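Long-range contacts in glucokinase (PDB 2QM1), which probably phosphorylates glucose with ATP, as a zinc-containing sugar kinase of the ROK family: residues I8-K19 with N308-A319; F68-V79 with L108-D117. All coordinates share one frame; numbering follows the deposited sequence. Where two conformers were deposited one is given.

Contact 1 (I8-K19 with N308-A319)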
ATOM      1  N   ILE B   8      14.964  -8.759 -25.799  1.00 37.85           N
ATOM      2  CA  ILE B   8      14.389  -9.361 -24.592  1.00 39.36           C
ATOM      3  C   ILE B   8      13.070 -10.000 -25.062  1.00 40.96           C
ATOM      4  O   ILE B   8      12.478  -9.567 -26.066  1.00 40.59           O
ATOM      5  CB  ILE B   8      14.190  -8.313 -23.444  1.00 39.02           C
ATOM      6  CG1 ILE B   8      13.308  -7.172 -23.945  1.00 37.76           C
ATOM      7  CG2 ILE B   8      15.537  -7.732 -22.993  1.00 39.21           C
ATOM      8  CD1 ILE B   8      13.324  -5.996 -23.072  1.00 37.65           C
ATOM      9  N   ILE B   9      12.693 -11.084 -24.391  1.00 40.62           N
ATOM     10  CA  ILE B   9      11.450 -11.787 -24.669  1.00 39.29           C
ATOM     11  C   ILE B   9      10.483 -11.554 -23.499  1.00 39.01           C
ATOM     12  O   ILE B   9      10.853 -11.705 -22.327  1.00 38.34           O
ATOM     13  CB  ILE B   9      11.700 -13.315 -24.883  1.00 38.60           C
ATOM     14  CG1 ILE B   9      12.527 -13.561 -26.150  1.00 38.50           C
ATOM     15  CG2 ILE B   9      10.313 -14.094 -24.943  1.00 40.75           C
ATOM     16  CD1 ILE B   9      13.195 -14.957 -26.258  1.00 36.19           C
ATOM     17  N   GLY B  10       9.245 -11.194 -23.815  1.00 38.64           N
ATOM     18  CA  GLY B  10       8.188 -11.168 -22.776  1.00 38.65           C
ATOM     19  C   GLY B  10       7.126 -12.231 -23.025  1.00 39.29           C
ATOM     20  O   GLY B  10       6.778 -12.498 -24.158  1.00 39.63           O
ATOM     21  N   ILE B  11       6.639 -12.848 -21.956  1.00 39.02           N
ATOM     22  CA  ILE B  11       5.594 -13.867 -22.041  1.00 38.56           C
ATOM     23  C   ILE B  11       4.445 -13.390 -21.179  1.00 39.62           C
ATOM     24  O   ILE B  11       4.638 -13.021 -20.008  1.00 39.95           O
ATOM     25  CB  ILE B  11       6.065 -15.249 -21.556  1.00 38.21           C
ATOM     26  CG1 ILE B  11       7.265 -15.713 -22.405  1.00 39.34           C
ATOM     27  CG2 ILE B  11       4.860 -16.268 -21.565  1.00 36.94           C
ATOM     28  CD1 ILE B  11       8.332 -16.667 -21.676  1.00 37.07           C
ATOM     29  N   ASP B  12       3.260 -13.411 -21.778  1.00 39.77           N
ATOM     30  CA  ASP B  12       2.033 -13.093 -21.090  1.00 40.48           C
ATOM     31  C   ASP B  12       1.140 -14.361 -21.037  1.00 40.58           C
ATOM     32  O   ASP B  12       0.369 -14.660 -21.953  1.00 38.67           O
ATOM     33  CB  ASP B  12       1.400 -11.868 -21.768  1.00 40.84           C
ATOM     34  CG  ASP B  12       0.084 -11.476 -21.165  1.00 44.36           C
ATOM     35  OD1 ASP B  12      -0.347 -12.161 -20.223  1.00 46.87           O
ATOM     36  OD2 ASP B  12      -0.534 -10.487 -21.660  1.00 46.73           O
ATOM     37  N   LEU B  13       1.274 -15.093 -19.933  1.00 41.65           N
ATOM     38  CA  LEU B  13       0.598 -16.382 -19.727  1.00 42.14           C
ATOM     39  C   LEU B  13      -0.797 -16.142 -19.154  1.00 43.91           C
ATOM     40  O   LEU B  13      -0.921 -15.750 -17.990  1.00 43.97           O
ATOM     41  CB  LEU B  13       1.413 -17.270 -18.746  1.00 41.29           C
ATOM     42  CG  LEU B  13       0.710 -18.530 -18.193  1.00 39.70           C
ATOM     43  CD1 LEU B  13       0.220 -19.475 -19.303  1.00 42.92           C
ATOM     44  CD2 LEU B  13       1.504 -19.350 -17.094  1.00 42.09           C
ATOM     45  N   GLY B  14      -1.841 -16.366 -19.962  1.00 45.59           N
ATOM     46  CA  GLY B  14      -3.227 -16.183 -19.497  1.00 47.20           C
ATOM     47  C   GLY B  14      -4.016 -17.483 -19.471  1.00 47.99           C
ATOM     48  O   GLY B  14      -3.581 -18.479 -20.029  1.00 48.17           O
ATOM     49  N   GLY B  15      -5.186 -17.489 -18.833  1.00 48.40           N
ATOM     50  CA  GLY B  15      -5.975 -18.750 -18.710  1.00 48.74           C
ATOM     51  C   GLY B  15      -6.381 -19.427 -20.018  1.00 47.99           C
ATOM     52  O   GLY B  15      -6.585 -20.649 -20.075  1.00 48.36           O
ATOM     53  N   THR B  16      -6.488 -18.624 -21.077  1.00 47.77           N
ATOM     54  CA  THR B  16      -6.905 -19.092 -22.416  1.00 46.88           C
ATOM     55  C   THR B  16      -5.838 -19.030 -23.509  1.00 45.43           C
ATOM     56  O   THR B  16      -5.804 -19.912 -24.394  1.00 45.28           O
ATOM     57  CB  THR B  16      -8.057 -18.218 -22.953  1.00 46.83           C
ATOM     58  OG1 THR B  16      -8.782 -17.652 -21.859  1.00 50.33           O
ATOM     59  CG2 THR B  16      -8.963 -19.024 -23.788  1.00 48.43           C
ATOM     60  N   THR B  17      -5.008 -17.978 -23.447  0.50 44.62           N
ATOM     61  CA  THR B  17      -3.966 -17.683 -24.446  0.50 43.78           C
ATOM     62  C   THR B  17      -2.617 -17.394 -23.776  0.50 42.85           C
ATOM     63  O   THR B  17      -2.583 -16.896 -22.655  0.50 42.69           O
ATOM     64  CB  THR B  17      -4.303 -16.444 -25.334  0.50 43.67           C
ATOM     65  OG1 THR B  17      -5.679 -16.052 -25.187  0.50 45.27           O
ATOM     66  CG2 THR B  17      -3.988 -16.738 -26.785  0.50 43.63           C
ATOM     67  N   ILE B  18      -1.517 -17.737 -24.454  1.00 41.51           N
ATOM     68  CA  ILE B  18      -0.179 -17.364 -23.986  1.00 40.34           C
ATOM     69  C   ILE B  18       0.365 -16.501 -25.117  1.00 39.30           C
ATOM     70  O   ILE B  18       0.412 -16.950 -26.277  1.00 36.86           O
ATOM     71  CB  ILE B  18       0.777 -18.604 -23.759  1.00 39.37           C
ATOM     72  CG1 ILE B  18       0.092 -19.701 -22.909  1.00 38.35           C
ATOM     73  CG2 ILE B  18       2.144 -18.124 -23.150  1.00 39.54           C
ATOM     74  CD1 ILE B  18       0.923 -21.019 -22.776  1.00 41.57           C
ATOM     75  N   LYS B  19       0.722 -15.263 -24.787  1.00 38.57           N
ATOM     76  CA  LYS B  19       1.219 -14.324 -25.775  1.00 38.57           C
ATOM     77  C   LYS B  19       2.710 -14.096 -25.547  1.00 38.05           C
ATOM     78  O   LYS B  19       3.128 -14.038 -24.411  1.00 38.02           O
ATOM     79  CB  LYS B  19       0.524 -13.004 -25.613  1.00 38.20           C
ATOM     80  CG  LYS B  19      -0.954 -13.085 -25.743  1.00 41.73           C
ATOM     81  CD  LYS B  19      -1.447 -11.754 -26.223  1.00 47.09           C
ATOM     82  CE  LYS B  19      -2.755 -11.412 -25.632  1.00 47.83           C
ATOM     83  NZ  LYS B  19      -2.467 -11.080 -24.204  1.00 49.97           N
ATOM     84  N   ASN B 308      -3.735  -4.469 -24.361  0.70 42.54           N
ATOM     85  CA  ASN B 308      -3.338  -5.783 -23.907  0.70 42.34           C
ATOM     86  C   ASN B 308      -1.857  -6.093 -24.128  0.70 42.95           C
ATOM     87  O   ASN B 308      -1.409  -7.192 -23.746  0.70 42.89           O
ATOM     88  CB  ASN B 308      -4.252  -6.887 -24.436  0.70 42.21           C
ATOM     89  CG  ASN B 308      -4.176  -7.071 -25.962  0.70 40.90           C
ATOM     90  OD1 ASN B 308      -4.841  -7.933 -26.515  0.70 45.23           O
ATOM     91  ND2 ASN B 308      -3.413  -6.252 -26.629  0.70 37.17           N
ATOM     92  N   GLU B 309      -1.123  -5.158 -24.753  1.00 42.36           N
ATOM     93  CA  GLU B 309       0.352  -5.295 -24.881  1.00 43.21           C
ATOM     94  C   GLU B 309       1.095  -4.988 -23.568  1.00 41.43           C
ATOM     95  O   GLU B 309       2.264  -5.347 -23.444  1.00 42.58           O
ATOM     96  CB  GLU B 309       0.938  -4.457 -26.044  1.00 42.47           C
ATOM     97  CG  GLU B 309       0.679  -5.032 -27.421  1.00 45.29           C
ATOM     98  CD  GLU B 309       1.466  -4.348 -28.544  1.00 47.15           C
ATOM     99  OE1 GLU B 309       1.429  -4.852 -29.691  1.00 52.51           O
ATOM    100  OE2 GLU B 309       2.097  -3.299 -28.294  1.00 54.90           O
ATOM    101  N   ALA B 310       0.455  -4.359 -22.572  1.00 40.53           N
ATOM    102  CA  ALA B 310       1.214  -4.052 -21.327  1.00 39.51           C
ATOM    103  C   ALA B 310       1.848  -5.272 -20.716  1.00 39.51           C
ATOM    104  O   ALA B 310       2.937  -5.179 -20.153  1.00 40.41           O
ATOM    105  CB  ALA B 310       0.372  -3.318 -20.254  1.00 39.62           C
ATOM    106  N   GLY B 311       1.174  -6.413 -20.801  1.00 38.64           N
ATOM    107  CA  GLY B 311       1.692  -7.646 -20.182  1.00 38.54           C
ATOM    108  C   GLY B 311       3.054  -8.094 -20.680  1.00 39.62           C
ATOM    109  O   GLY B 311       3.974  -8.341 -19.887  1.00 40.93           O
ATOM    110  N   VAL B 312       3.153  -8.195 -21.998  1.00 38.74           N
ATOM    111  CA  VAL B 312       4.335  -8.634 -22.720  1.00 38.88           C
ATOM    112  C   VAL B 312       5.504  -7.609 -22.596  1.00 38.84           C
ATOM    113  O   VAL B 312       6.675  -7.979 -22.388  1.00 38.64           O
ATOM    114  CB  VAL B 312       3.813  -9.042 -24.164  1.00 39.61           C
ATOM    115  CG1 VAL B 312       3.806  -7.907 -25.247  1.00 36.39           C
ATOM    116  CG2 VAL B 312       4.180 -10.369 -24.563  1.00 38.07           C
ATOM    117  N   ILE B 313       5.134  -6.334 -22.610  1.00 38.46           N
ATOM    118  CA  ILE B 313       6.016  -5.196 -22.371  1.00 38.00           C
ATOM    119  C   ILE B 313       6.579  -5.181 -20.931  1.00 37.69           C
ATOM    120  O   ILE B 313       7.796  -5.117 -20.732  1.00 36.26           O
ATOM    121  CB  ILE B 313       5.302  -3.845 -22.770  1.00 37.92           C
ATOM    122  CG1 ILE B 313       5.127  -3.751 -24.305  1.00 37.37           C
ATOM    123  CG2 ILE B 313       6.095  -2.641 -22.265  1.00 38.79           C
ATOM    124  CD1 ILE B 313       4.263  -2.549 -24.806  1.00 39.26           C
ATOM    125  N   GLY B 314       5.701  -5.269 -19.941  1.00 37.43           N
ATOM    126  CA  GLY B 314       6.140  -5.348 -18.553  1.00 37.71           C
ATOM    127  C   GLY B 314       6.960  -6.582 -18.269  1.00 38.54           C
ATOM    128  O   GLY B 314       7.952  -6.499 -17.542  1.00 36.77           O
ATOM    129  N   ALA B 315       6.511  -7.739 -18.807  1.00 39.57           N
ATOM    130  CA  ALA B 315       7.223  -9.007 -18.615  1.00 40.09           C
ATOM    131  C   ALA B 315       8.626  -8.906 -19.153  1.00 39.47           C
ATOM    132  O   ALA B 315       9.591  -9.238 -18.474  1.00 38.25           O
ATOM    133  CB  ALA B 315       6.512 -10.131 -19.274  1.00 39.84           C
ATOM    134  N   ALA B 316       8.717  -8.446 -20.398  1.00 40.63           N
ATOM    135  CA  ALA B 316       9.973  -8.125 -20.996  1.00 40.22           C
ATOM    136  C   ALA B 316      10.881  -7.292 -20.085  1.00 41.48           C
ATOM    137  O   ALA B 316      12.070  -7.597 -20.002  1.00 40.39           O
ATOM    138  CB  ALA B 316       9.769  -7.427 -22.328  1.00 41.63           C
ATOM    139  N   SER B 317      10.345  -6.239 -19.440  1.00 40.81           N
ATOM    140  CA  SER B 317      11.173  -5.367 -18.564  1.00 41.65           C
ATOM    141  C   SER B 317      11.886  -6.107 -17.409  1.00 40.51           C
ATOM    142  O   SER B 317      12.950  -5.708 -16.983  1.00 41.12           O
ATOM    143  CB  SER B 317      10.362  -4.199 -17.982  1.00 41.14           C
ATOM    144  OG  SER B 317       9.445  -4.697 -17.039  1.00 41.63           O
ATOM    145  N   LEU B 318      11.291  -7.165 -16.897  1.00 40.58           N
ATOM    146  CA  LEU B 318      11.962  -7.976 -15.889  1.00 40.34           C
ATOM    147  C   LEU B 318      13.268  -8.533 -16.445  1.00 40.84           C
ATOM    148  O   LEU B 318      14.164  -8.833 -15.703  1.00 41.53           O
ATOM    149  CB  LEU B 318      11.081  -9.168 -15.516  1.00 40.73           C
ATOM    150  CG  LEU B 318       9.744  -9.050 -14.797  1.00 41.86           C
ATOM    151  CD1 LEU B 318       9.022 -10.434 -14.798  1.00 42.01           C
ATOM    152  CD2 LEU B 318      10.025  -8.551 -13.379  1.00 41.25           C
ATOM    153  N   ALA B 319      13.368  -8.703 -17.755  1.00 40.71           N
ATOM    154  CA  ALA B 319      14.583  -9.281 -18.324  1.00 40.70           C
ATOM    155  C   ALA B 319      15.774  -8.321 -18.224  1.00 41.53           C
ATOM    156  O   ALA B 319      16.934  -8.751 -18.278  1.00 41.13           O
ATOM    157  CB  ALA B 319      14.351  -9.679 -19.722  1.00 40.45           C
TER
HETATM  158  O   HOH W   1       0.375  -8.795 -23.346  1.00 29.45           O

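Contact 2 (F68-V79 with L108-D117)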
ATOM      1  N   PHE B  68      19.742 -12.478 -27.083  1.00 43.99           N
ATOM      2  CA  PHE B  68      18.691 -12.371 -26.058  1.00 42.77           C
ATOM      3  C   PHE B  68      19.302 -12.075 -24.697  1.00 41.55           C
ATOM      4  O   PHE B  68      20.138 -12.862 -24.217  1.00 40.41           O
ATOM      5  CB  PHE B  68      17.822 -13.645 -25.963  1.00 43.09           C
ATOM      6  CG  PHE B  68      16.936 -13.872 -27.175  1.00 44.43           C
ATOM      7  CD1 PHE B  68      17.210 -14.892 -28.049  1.00 42.74           C
ATOM      8  CD2 PHE B  68      15.850 -13.045 -27.437  1.00 42.75           C
ATOM      9  CE1 PHE B  68      16.427 -15.087 -29.166  1.00 45.36           C
ATOM     10  CE2 PHE B  68      15.057 -13.258 -28.546  1.00 42.71           C
ATOM     11  CZ  PHE B  68      15.339 -14.279 -29.399  1.00 43.85           C
ATOM     12  N   VAL B  69      18.907 -10.940 -24.099  1.00 39.23           N
ATOM     13  CA  VAL B  69      19.454 -10.515 -22.788  1.00 40.38           C
ATOM     14  C   VAL B  69      18.766 -11.330 -21.688  1.00 39.67           C
ATOM     15  O   VAL B  69      19.391 -11.795 -20.702  1.00 40.58           O
ATOM     16  CB  VAL B  69      19.270  -8.982 -22.574  1.00 40.90           C
ATOM     17  CG1 VAL B  69      19.502  -8.580 -21.096  1.00 43.09           C
ATOM     18  CG2 VAL B  69      20.149  -8.192 -23.551  1.00 38.90           C
ATOM     19  N   GLY B  70      17.476 -11.535 -21.887  1.00 38.29           N
ATOM     20  CA  GLY B  70      16.745 -12.563 -21.143  1.00 37.85           C
ATOM     21  C   GLY B  70      15.261 -12.662 -21.442  1.00 35.86           C
ATOM     22  O   GLY B  70      14.747 -12.034 -22.373  1.00 35.98           O
ATOM     23  N   ILE B  71      14.556 -13.407 -20.599  1.00 35.92           N
ATOM     24  CA  ILE B  71      13.087 -13.664 -20.771  1.00 35.36           C
ATOM     25  C   ILE B  71      12.388 -13.235 -19.495  1.00 37.08           C
ATOM     26  O   ILE B  71      12.778 -13.657 -18.389  1.00 38.49           O
ATOM     27  CB  ILE B  71      12.807 -15.192 -20.974  1.00 34.20           C
ATOM     28  CG1 ILE B  71      13.423 -15.698 -22.262  1.00 36.49           C
ATOM     29  CG2 ILE B  71      11.320 -15.519 -21.063  1.00 32.16           C
ATOM     30  CD1 ILE B  71      13.761 -17.202 -22.215  1.00 40.09           C
ATOM     31  N   GLY B  72      11.348 -12.433 -19.631  1.00 36.95           N
ATOM     32  CA  GLY B  72      10.453 -12.152 -18.521  1.00 37.03           C
ATOM     33  C   GLY B  72       9.065 -12.752 -18.753  1.00 36.62           C
ATOM     34  O   GLY B  72       8.566 -12.771 -19.868  1.00 34.99           O
HETATM   35  N   MSE B  73       8.444 -13.245 -17.692  1.00 36.13           N
HETATM   36  CA  MSE B  73       7.089 -13.843 -17.815  1.00 38.69           C
HETATM   37  C   MSE B  73       6.103 -13.352 -16.744  1.00 37.30           C
HETATM   38  O   MSE B  73       6.457 -13.268 -15.601  1.00 37.26           O
HETATM   39  CB  MSE B  73       7.192 -15.388 -17.786  1.00 36.67           C
HETATM   40  CG  MSE B  73       5.834 -16.118 -17.910  1.00 39.10           C
HETATM   41 SE   MSE B  73       6.214 -18.019 -17.979  0.70 46.27          SE
HETATM   42  CE  MSE B  73       4.712 -18.640 -16.904  1.00 47.45           C
ATOM     43  N   GLY B  74       4.877 -13.023 -17.138  1.00 37.41           N
ATOM     44  CA  GLY B  74       3.797 -12.829 -16.226  1.00 36.75           C
ATOM     45  C   GLY B  74       2.895 -14.064 -16.190  1.00 38.99           C
ATOM     46  O   GLY B  74       2.646 -14.675 -17.215  1.00 38.54           O
ATOM     47  N   THR B  75       2.434 -14.430 -14.994  1.00 39.14           N
ATOM     48  CA  THR B  75       1.642 -15.635 -14.790  1.00 40.60           C
ATOM     49  C   THR B  75       0.519 -15.341 -13.802  1.00 40.88           C
ATOM     50  O   THR B  75       0.702 -14.555 -12.859  1.00 39.70           O
ATOM     51  CB  THR B  75       2.491 -16.790 -14.204  1.00 38.81           C
ATOM     52  OG1 THR B  75       1.646 -17.936 -13.930  1.00 41.00           O
ATOM     53  CG2 THR B  75       3.149 -16.349 -12.921  1.00 41.00           C
ATOM     54  N   PRO B  76      -0.623 -16.005 -13.983  1.00 42.39           N
ATOM     55  CA  PRO B  76      -1.656 -16.002 -12.957  1.00 43.10           C
ATOM     56  C   PRO B  76      -1.073 -16.623 -11.684  1.00 44.20           C
ATOM     57  O   PRO B  76      -0.121 -17.412 -11.766  1.00 44.27           O
ATOM     58  CB  PRO B  76      -2.730 -16.923 -13.536  1.00 42.91           C
ATOM     59  CG  PRO B  76      -2.482 -16.916 -14.990  1.00 44.30           C
ATOM     60  CD  PRO B  76      -1.006 -16.849 -15.124  1.00 42.69           C
ATOM     61  N   GLY B  77      -1.628 -16.232 -10.530  1.00 45.76           N
ATOM     62  CA  GLY B  77      -1.254 -16.739  -9.204  1.00 44.91           C
ATOM     63  C   GLY B  77      -0.203 -15.918  -8.491  1.00 45.38           C
ATOM     64  O   GLY B  77       0.151 -14.832  -8.928  1.00 46.19           O
ATOM     65  N   SER B  78       0.350 -16.449  -7.403  1.00 45.06           N
ATOM     66  CA  SER B  78       1.317 -15.657  -6.673  1.00 45.90           C
ATOM     67  C   SER B  78       2.755 -16.196  -6.826  1.00 44.87           C
ATOM     68  O   SER B  78       2.997 -17.397  -6.933  1.00 42.91           O
ATOM     69  CB  SER B  78       0.867 -15.413  -5.238  1.00 46.68           C
ATOM     70  OG  SER B  78       1.621 -16.133  -4.316  1.00 51.64           O
ATOM     71  N   VAL B  79       3.701 -15.277  -6.907  1.00 44.27           N
ATOM     72  CA  VAL B  79       5.034 -15.656  -7.316  1.00 43.28           C
ATOM     73  C   VAL B  79       6.022 -15.343  -6.213  1.00 44.89           C
ATOM     74  O   VAL B  79       6.057 -14.227  -5.721  1.00 45.47           O
ATOM     75  CB  VAL B  79       5.437 -14.933  -8.675  1.00 43.55           C
ATOM     76  CG1 VAL B  79       6.913 -15.213  -9.053  1.00 41.03           C
ATOM     77  CG2 VAL B  79       4.503 -15.389  -9.829  1.00 37.69           C
ATOM     78  N   LEU B 108      16.053 -23.565 -21.762  1.00 40.65           N
ATOM     79  CA  LEU B 108      16.287 -22.533 -22.769  1.00 40.84           C
ATOM     80  C   LEU B 108      17.720 -21.990 -22.734  1.00 41.03           C
ATOM     81  O   LEU B 108      18.238 -21.571 -23.763  1.00 42.06           O
ATOM     82  CB  LEU B 108      15.233 -21.422 -22.642  1.00 41.36           C
ATOM     83  CG  LEU B 108      14.133 -21.299 -23.707  1.00 42.00           C
ATOM     84  CD1 LEU B 108      13.955 -22.549 -24.645  1.00 44.77           C
ATOM     85  CD2 LEU B 108      12.756 -20.733 -23.210  1.00 41.41           C
ATOM     86  N   GLY B 109      18.380 -22.017 -21.579  1.00 40.09           N
ATOM     87  CA  GLY B 109      19.775 -21.529 -21.521  1.00 42.12           C
ATOM     88  C   GLY B 109      19.890 -20.009 -21.674  1.00 42.21           C
ATOM     89  O   GLY B 109      20.953 -19.469 -22.073  1.00 43.41           O
ATOM     90  N   ILE B 110      18.805 -19.327 -21.361  0.60 42.32           N
ATOM     91  CA  ILE B 110      18.819 -17.876 -21.317  0.60 42.42           C
ATOM     92  C   ILE B 110      18.106 -17.416 -20.038  0.60 41.86           C
ATOM     93  O   ILE B 110      17.082 -17.983 -19.661  0.60 41.45           O
ATOM     94  CB  ILE B 110      18.254 -17.237 -22.623  0.60 42.20           C
ATOM     95  CG1 ILE B 110      16.982 -16.448 -22.384  0.60 42.09           C
ATOM     96  CG2 ILE B 110      18.121 -18.237 -23.756  0.60 43.99           C
ATOM     97  CD1 ILE B 110      17.234 -15.027 -22.451  0.60 39.48           C
ATOM     98  N   PRO B 111      18.650 -16.382 -19.369  1.00 41.71           N
ATOM     99  CA  PRO B 111      18.173 -16.008 -18.023  1.00 42.26           C
ATOM    100  C   PRO B 111      16.676 -15.652 -18.011  1.00 41.70           C
ATOM    101  O   PRO B 111      16.169 -15.054 -18.966  1.00 42.70           O
ATOM    102  CB  PRO B 111      19.067 -14.811 -17.627  1.00 41.65           C
ATOM    103  CG  PRO B 111      19.579 -14.303 -18.884  1.00 42.80           C
ATOM    104  CD  PRO B 111      19.697 -15.462 -19.846  1.00 42.37           C
ATOM    105  N   PHE B 112      15.996 -16.031 -16.931  1.00 41.31           N
ATOM    106  CA  PHE B 112      14.533 -16.006 -16.843  1.00 39.28           C
ATOM    107  C   PHE B 112      14.087 -15.341 -15.543  1.00 40.51           C
ATOM    108  O   PHE B 112      14.686 -15.586 -14.497  1.00 40.32           O
ATOM    109  CB  PHE B 112      13.996 -17.465 -16.937  1.00 40.10           C
ATOM    110  CG  PHE B 112      12.515 -17.575 -16.803  1.00 37.18           C
ATOM    111  CD1 PHE B 112      11.940 -17.811 -15.570  1.00 39.82           C
ATOM    112  CD2 PHE B 112      11.694 -17.355 -17.899  1.00 39.20           C
ATOM    113  CE1 PHE B 112      10.576 -17.898 -15.444  1.00 40.95           C
ATOM    114  CE2 PHE B 112      10.315 -17.455 -17.780  1.00 41.28           C
ATOM    115  CZ  PHE B 112       9.766 -17.729 -16.545  1.00 41.20           C
ATOM    116  N   ALA B 113      13.028 -14.520 -15.609  1.00 39.47           N
ATOM    117  CA  ALA B 113      12.432 -13.942 -14.442  1.00 40.48           C
ATOM    118  C   ALA B 113      10.922 -14.014 -14.608  1.00 41.29           C
ATOM    119  O   ALA B 113      10.409 -14.016 -15.720  1.00 40.60           O
ATOM    120  CB  ALA B 113      12.883 -12.481 -14.245  1.00 39.89           C
ATOM    121  N   LEU B 114      10.193 -14.136 -13.514  0.50 41.27           N
ATOM    122  CA  LEU B 114       8.752 -14.142 -13.681  0.50 41.78           C
ATOM    123  C   LEU B 114       8.093 -13.382 -12.576  0.50 42.04           C
ATOM    124  O   LEU B 114       8.665 -13.162 -11.506  0.50 41.68           O
ATOM    125  CB  LEU B 114       8.184 -15.579 -13.780  0.50 41.69           C
ATOM    126  CG  LEU B 114       7.915 -16.364 -12.487  0.50 41.84           C
ATOM    127  CD1 LEU B 114       7.498 -17.766 -12.815  0.50 38.10           C
ATOM    128  CD2 LEU B 114       9.102 -16.357 -11.532  0.50 40.07           C
ATOM    129  N   ASP B 115       6.859 -12.998 -12.840  1.00 42.36           N
ATOM    130  CA  ASP B 115       6.099 -12.231 -11.862  1.00 43.05           C
ATOM    131  C   ASP B 115       4.615 -12.459 -12.071  1.00 41.01           C
ATOM    132  O   ASP B 115       4.219 -13.129 -12.994  1.00 41.16           O
ATOM    133  CB  ASP B 115       6.506 -10.727 -11.803  1.00 41.76           C
ATOM    134  CG  ASP B 115       6.353 -10.119 -10.381  1.00 46.55           C
ATOM    135  OD1 ASP B 115       5.317 -10.375  -9.661  1.00 45.88           O
ATOM    136  OD2 ASP B 115       7.305  -9.415  -9.972  1.00 45.51           O
ATOM    137  N   ASN B 116       3.822 -11.973 -11.152  1.00 41.75           N
ATOM    138  CA  ASN B 116       2.369 -12.069 -11.284  1.00 41.23           C
ATOM    139  C   ASN B 116       1.896 -11.283 -12.521  1.00 41.96           C
ATOM    140  O   ASN B 116       2.507 -10.290 -12.893  1.00 40.19           O
ATOM    141  CB  ASN B 116       1.732 -11.536 -10.023  1.00 41.65           C
ATOM    142  CG  ASN B 116       0.296 -11.240 -10.209  1.00 40.08           C
ATOM    143  OD1 ASN B 116      -0.535 -12.144 -10.146  1.00 44.08           O
ATOM    144  ND2 ASN B 116      -0.009 -10.016 -10.529  1.00 37.85           N
ATOM    145  N   ASP B 117       0.785 -11.703 -13.121  1.00 42.56           N
ATOM    146  CA  ASP B 117       0.365 -11.157 -14.405  1.00 43.85           C
ATOM    147  C   ASP B 117      -0.046  -9.680 -14.377  1.00 43.71           C
ATOM    148  O   ASP B 117       0.380  -8.926 -15.239  1.00 43.97           O
ATOM    149  CB  ASP B 117      -0.698 -12.038 -15.079  1.00 44.51           C
ATOM    150  CG  ASP B 117      -1.972 -12.224 -14.234  1.00 46.16           C
ATOM    151  OD1 ASP B 117      -1.992 -11.853 -13.041  1.00 47.84           O
ATOM    152  OD2 ASP B 117      -2.957 -12.802 -14.773  1.00 47.92           O
TER

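Contact 1 (I8-K19 with N308-A319)
V312 packs against G10 and I8 against A316 where helix 310-318 crosses strand 8-13, and the side chains of V312 and I8 bury the most surface here. The short axes approach to 6.0 Å at an angle of 131°, a closeness made possible by small residues. G10 has no side chain, and its CA comes within 4.0 Å of the CA of A316. V312 touches this backbone twice: its CG2 methyl reaches G10 O at 3.4 Å, and its carbonyl oxygen receives a nearly straight CA-H...O contact from G10 CA (3.6 Å, 174° at the hydrogen). I8 extends the packing with both branches. With chi1 at 57°, CG1 lies between the backbone N and carbonyl carbon and meets A316 CB at 3.9 Å; CD1 lies beside A316 O, while CB and CG2 rest against the methyl of A319. At the other end of the strand the contact turns polar. A water donates to D12 OD2 at 2.6 Å and accepts from V312 N, linking the carboxylate to the first turn of the helix. The same OD2 forms a salt bridge with K19 NZ at 3.2 Å, the lysine chain bending near its end to reach it. A C-terminal helix packed on the first strand, just before the G14-T16 turn, fits the nucleotide-binding actin-like ATPase fold, in which a DxGxT sequence such as D12-T16 forms the first phosphate loop.

Contact 2 (F68-V79 with L108-D117)
From I71 to T75 one strand runs parallel to F112-N116, the short axes 24° apart, with main-chain N-H groups bonding alternately across, as I71 N does to P111 O at 2.8 Å. I71, M73, F112 and L114 share one face. I71 CD1 meets L108 CD2 at 3.8 Å, the two side chains crossing at about a right angle. The F112 ring is approached at its edge: I71 CG2 lies 3.7 Å from its CD2, and the selenium of selenomethionine M73 lies in the ring plane 5.1 Å from the centroid, a Met-aromatic contact. With CG anti to the backbone N (chi1 -180°) and chi2 extended, the M73 chain carries SE to that edge. Helix 100-108, which packs on F112 and L114, joins the two parallel neighbours in a beta-alpha-beta crossover. V79 turns back over the second strand, its CG2 resting 3.7 Å from N116 N. The main-chain N of N116 donates to D115 OD1 at 2.6 Å on the anti lone pair; N119 also bonds OD1, and H158 takes OD2. N116, N-cap of helix 117-128, is a ligand of the magnesium ion together with N119 and G148. T75 OG1 donates to P76 O, in the carbonyl plane.

How the contacts relate
The two contacts lie side by side, their centres about 9 Å apart, in the same five-stranded mixed sheet. Strand 7-13 of contact 1 is the parallel neighbour of strand 68-75 of contact 2, joined through I9 O to G72 N and G72 O to I11 N, each a probable hydrogen bond at 2.8 Å. Along the chain contact 2 is nested inside the long loop that contact 1 closes, so the C-terminal helix returns to a sheet begun at the N-terminus. Helix 310-318 packs on one face, whereas helices 46-60 and 100-108 cover the other. The sheet thus becomes the core of a layered domain, with the DxGxT turn and the magnesium ligand N116 both lying at the C-terminal ends of its strands.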